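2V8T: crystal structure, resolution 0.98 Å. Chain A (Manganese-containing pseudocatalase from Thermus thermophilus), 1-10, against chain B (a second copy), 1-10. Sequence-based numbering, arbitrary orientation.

Chain A 1-10: MFLRIDRLQI
Chain B 1-10: MFLRIDRLQI

The N-termini of two copies of the pseudocatalase pair as antiparallel strands, residues 2-4 of each, whose directions differ by 157° and whose axes approach to 4.5 Å. The register centres on Leu A3 opposite Leu B3 (Leu A3 CA to Leu B3 CA 5.0 Å), with Phe A2 facing Arg B4 and Arg A4 facing Phe B2. Backbones are extended, phi/psi near -136/155 at residue 2, -124/158 at 3, -124/141 at 4 and -116/130 at 5.

Leu A3 N to Leu B3 O and Leu B3 N to Leu A3 O, both 2.9 Å, form the central hydrogen-bonded pair. Ile B5 N to Met A1 O and Ile A5 N to Met B1 O, also 2.9 Å, extend the ladder. Met A1 N gives two bonds, to Ile B5 O at 2.9 Å and Arg B7 O at 2.8 Å; Met B1 N does the same with Ile A5 O and Arg A7 O. A terminal amine, with several hydrogens, suits two carbonyls.

Side chains alternate. Leu A3 and Leu B3 (both m, t) share one face, Leu A3 CB lying 4.2 Å from Leu B3 CB. Ile A5 and Ile B5 (m, t) point toward the partner; the tip of Ile A5, CD1, sits in the fork of Leu B3, 3.9 Å from Leu B3 CG, so apolar branches mesh. On the other face Phe A2 (m, chi2 81°) meets obliquely the extended Arg B4 (t, t, t, chi4 155°): Phe A2 CE2 is 3.6 Å from Arg B4 CG, and Phe A2 CZ lies over one guanidinium face. The flat ring suits methylenes and guanidinium alike, while NH1 and NH2 bond elsewhere in the structure. Phe B2 and Arg A4 repeat this.

Unbranched, flexible Met A1 (m, t, m) runs alongside residues 7-9 of the partner, Met A1 SD 3.7 Å from Gln B9 CA. Of 981 Å² buried, Met A1 and Met B1 contribute the largest shares (154 and 147 Å²), then Leu A3 and Leu B3.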

# COMPACT_ATOMS: atom_id res chain seq x y z
N MET A 1 -5.70 24.43 18.91
CA MET A 1 -6.24 25.14 17.70
C MET A 1 -5.05 25.81 17.02
O MET A 1 -4.00 25.95 17.63
CB MET A 1 -7.31 26.19 18.06
CG MET A 1 -8.63 25.63 18.50
SD MET A 1 -9.87 26.93 18.77
CE MET A 1 -9.35 27.50 20.37
N PHE A 2 -5.29 26.26 15.78
CA PHE A 2 -4.26 26.87 14.98
C PHE A 2 -4.75 28.11 14.28
O PHE A 2 -5.96 28.26 14.01
CB PHE A 2 -3.72 25.85 13.93
CG PHE A 2 -3.05 24.67 14.58
CD1 PHE A 2 -3.78 23.61 15.09
CD2 PHE A 2 -1.65 24.68 14.76
CE1 PHE A 2 -3.13 22.55 15.76
CE2 PHE A 2 -1.01 23.64 15.38
CZ PHE A 2 -1.76 22.59 15.90
N LEU A 3 -3.81 28.99 13.96
CA LEU A 3 -4.04 30.19 13.18
C LEU A 3 -3.08 30.16 11.99
O LEU A 3 -2.03 29.52 12.05
CB LEU A 3 -3.77 31.46 13.97
CG LEU A 3 -4.55 31.60 15.30
CD1 LEU A 3 -4.03 32.83 16.06
CD2 LEU A 3 -6.06 31.67 15.07
N ARG A 4 -3.42 30.90 10.94
CA ARG A 4 -2.62 30.94 9.72
C ARG A 4 -2.25 32.40 9.39
O ARG A 4 -3.07 33.31 9.53
CB ARG A 4 -3.40 30.33 8.58
CG ARG A 4 -2.64 30.18 7.29
CD ARG A 4 -3.46 29.44 6.25
NE ARG A 4 -2.70 29.21 5.04
CZ ARG A 4 -2.93 28.18 4.23
NH1 ARG A 4 -3.89 27.32 4.44
NH2 ARG A 4 -2.12 28.00 3.17
N ILE A 5 -1.02 32.56 8.91
CA ILE A 5 -0.46 33.81 8.42
C ILE A 5 -0.12 33.57 6.95
O ILE A 5 0.55 32.60 6.61
CB ILE A 5 0.82 34.17 9.19
CG1 ILE A 5 0.53 34.36 10.68
CG2 ILE A 5 1.50 35.39 8.60
CD1 ILE A 5 1.78 34.29 11.56
N ASP A 6 -0.56 34.48 6.07
CA ASP A 6 -0.38 34.29 4.63
C ASP A 6 1.01 34.79 4.18
O ASP A 6 1.14 35.71 3.37
CB ASP A 6 -1.50 34.97 3.84
CG ASP A 6 -1.67 34.37 2.45
OD1 ASP A 6 -1.76 33.10 2.36
OD2 ASP A 6 -1.76 35.13 1.47
N ARG A 7 2.03 34.11 4.69
CA ARG A 7 3.43 34.39 4.42
C ARG A 7 4.20 33.07 4.44
O ARG A 7 3.96 32.26 5.34
CB ARG A 7 4.06 35.29 5.50
CG ARG A 7 3.47 36.68 5.57
CD ARG A 7 3.97 37.62 4.48
NE ARG A 7 5.36 38.05 4.77
CZ ARG A 7 6.02 38.92 4.02
NH1 ARG A 7 5.53 39.38 2.89
NH2 ARG A 7 7.22 39.33 4.41
N LEU A 8 5.14 32.90 3.53
CA LEU A 8 6.11 31.82 3.63
C LEU A 8 7.15 32.16 4.65
O LEU A 8 7.44 33.33 4.92
CB LEU A 8 6.79 31.57 2.30
CG LEU A 8 5.87 31.12 1.17
CD1 LEU A 8 6.66 30.97 -0.13
CD2 LEU A 8 5.13 29.84 1.53
N GLN A 9 7.84 31.14 5.21
CA GLN A 9 8.82 31.41 6.25
C GLN A 9 10.02 32.17 5.73
O GLN A 9 10.71 32.84 6.50
CB GLN A 9 9.21 30.09 6.97
CG GLN A 9 9.90 30.34 8.26
CD GLN A 9 10.08 29.09 9.13
OE1 GLN A 9 9.37 28.12 8.97
NE2 GLN A 9 11.00 29.11 10.04
N ILE A 10 10.34 32.05 4.42
CA ILE A 10 11.30 32.90 3.71
C ILE A 10 10.68 33.26 2.37
O ILE A 10 9.83 32.53 1.86
CB ILE A 10 12.67 32.25 3.45
CG1 ILE A 10 12.56 30.94 2.72
CG2 ILE A 10 13.50 32.16 4.74
CD1 ILE A 10 13.81 30.44 2.09
N MET B 1 2.56 30.50 6.96
CA MET B 1 3.06 30.06 8.30
C MET B 1 1.86 29.87 9.19
O MET B 1 0.75 30.32 8.84
CB MET B 1 4.04 31.07 8.91
CG MET B 1 5.43 31.03 8.31
SD MET B 1 6.55 32.20 9.11
CE MET B 1 6.03 33.69 8.33
N PHE B 2 2.07 29.27 10.36
CA PHE B 2 1.02 28.96 11.28
C PHE B 2 1.42 29.29 12.71
O PHE B 2 2.62 29.28 13.06
CB PHE B 2 0.63 27.47 11.17
CG PHE B 2 0.05 27.15 9.82
CD1 PHE B 2 0.86 26.90 8.71
CD2 PHE B 2 -1.34 27.13 9.64
CE1 PHE B 2 0.29 26.66 7.45
CE2 PHE B 2 -1.91 26.87 8.40
CZ PHE B 2 -1.09 26.67 7.31
N LEU B 3 0.40 29.51 13.54
CA LEU B 3 0.56 29.67 14.98
C LEU B 3 -0.34 28.63 15.67
O LEU B 3 -1.31 28.14 15.07
CB LEU B 3 0.13 31.05 15.46
CG LEU B 3 0.80 32.24 14.76
CD1 LEU B 3 0.14 33.54 15.24
CD2 LEU B 3 2.33 32.24 15.04
N ARG B 4 -0.02 28.33 16.92
CA ARG B 4 -0.76 27.35 17.70
C ARG B 4 -1.25 27.99 19.00
O ARG B 4 -0.50 28.71 19.65
CB ARG B 4 0.12 26.13 17.97
CG ARG B 4 -0.58 24.98 18.69
CD ARG B 4 0.37 23.79 18.78
NE ARG B 4 -0.32 22.65 19.35
CZ ARG B 4 0.03 21.39 19.13
NH1 ARG B 4 1.08 21.09 18.37
NH2 ARG B 4 -0.70 20.40 19.62
N ILE B 5 -2.48 27.64 19.38
CA ILE B 5 -3.10 27.97 20.64
C ILE B 5 -3.31 26.66 21.39
O ILE B 5 -3.86 25.71 20.80
CB ILE B 5 -4.45 28.68 20.40
CG1 ILE B 5 -4.27 29.99 19.65
CG2 ILE B 5 -5.19 28.88 21.72
CD1 ILE B 5 -5.56 30.47 19.01
N ASP B 6 -2.87 26.57 22.63
CA ASP B 6 -2.90 25.30 23.40
C ASP B 6 -4.30 25.08 24.02
O ASP B 6 -4.45 25.04 25.23
CB ASP B 6 -1.82 25.26 24.43
CG ASP B 6 -1.49 23.83 24.87
OD1 ASP B 6 -1.28 22.99 23.92
OD2 ASP B 6 -1.41 23.56 26.08
N ARG B 7 -5.27 24.92 23.13
CA ARG B 7 -6.67 24.73 23.51
C ARG B 7 -7.33 23.84 22.46
O ARG B 7 -7.08 24.03 21.26
CB ARG B 7 -7.45 26.04 23.52
CG ARG B 7 -6.96 27.07 24.52
CD ARG B 7 -7.80 28.31 24.47
NE ARG B 7 -7.20 29.37 25.26
CZ ARG B 7 -7.57 30.63 25.20
NH1 ARG B 7 -8.67 30.97 24.57
NH2 ARG B 7 -6.81 31.57 25.77
N LEU B 8 -8.21 22.95 22.87
CA LEU B 8 -9.08 22.26 21.94
C LEU B 8 -10.17 23.24 21.47
O LEU B 8 -10.53 24.20 22.16
CB LEU B 8 -9.74 21.04 22.59
CG LEU B 8 -8.76 19.96 23.03
CD1 LEU B 8 -9.51 18.83 23.69
CD2 LEU B 8 -7.93 19.46 21.88
N GLN B 9 -10.76 22.96 20.31
CA GLN B 9 -11.77 23.87 19.79
C GLN B 9 -13.01 23.96 20.67
O GLN B 9 -13.67 25.00 20.68
CB GLN B 9 -12.13 23.52 18.33
CG GLN B 9 -12.95 24.59 17.66
CD GLN B 9 -13.07 24.45 16.16
OE1 GLN B 9 -12.21 23.85 15.51
NE2 GLN B 9 -14.11 25.01 15.57
N ILE B 10 -13.33 22.87 21.40
CA ILE B 10 -14.38 22.85 22.41
C ILE B 10 -13.89 22.11 23.65
O ILE B 10 -12.93 21.33 23.61
CB ILE B 10 -15.68 22.20 21.94
CG1 ILE B 10 -15.46 20.78 21.42
CG2 ILE B 10 -16.37 23.11 20.95
CD1 ILE B 10 -16.71 19.96 21.38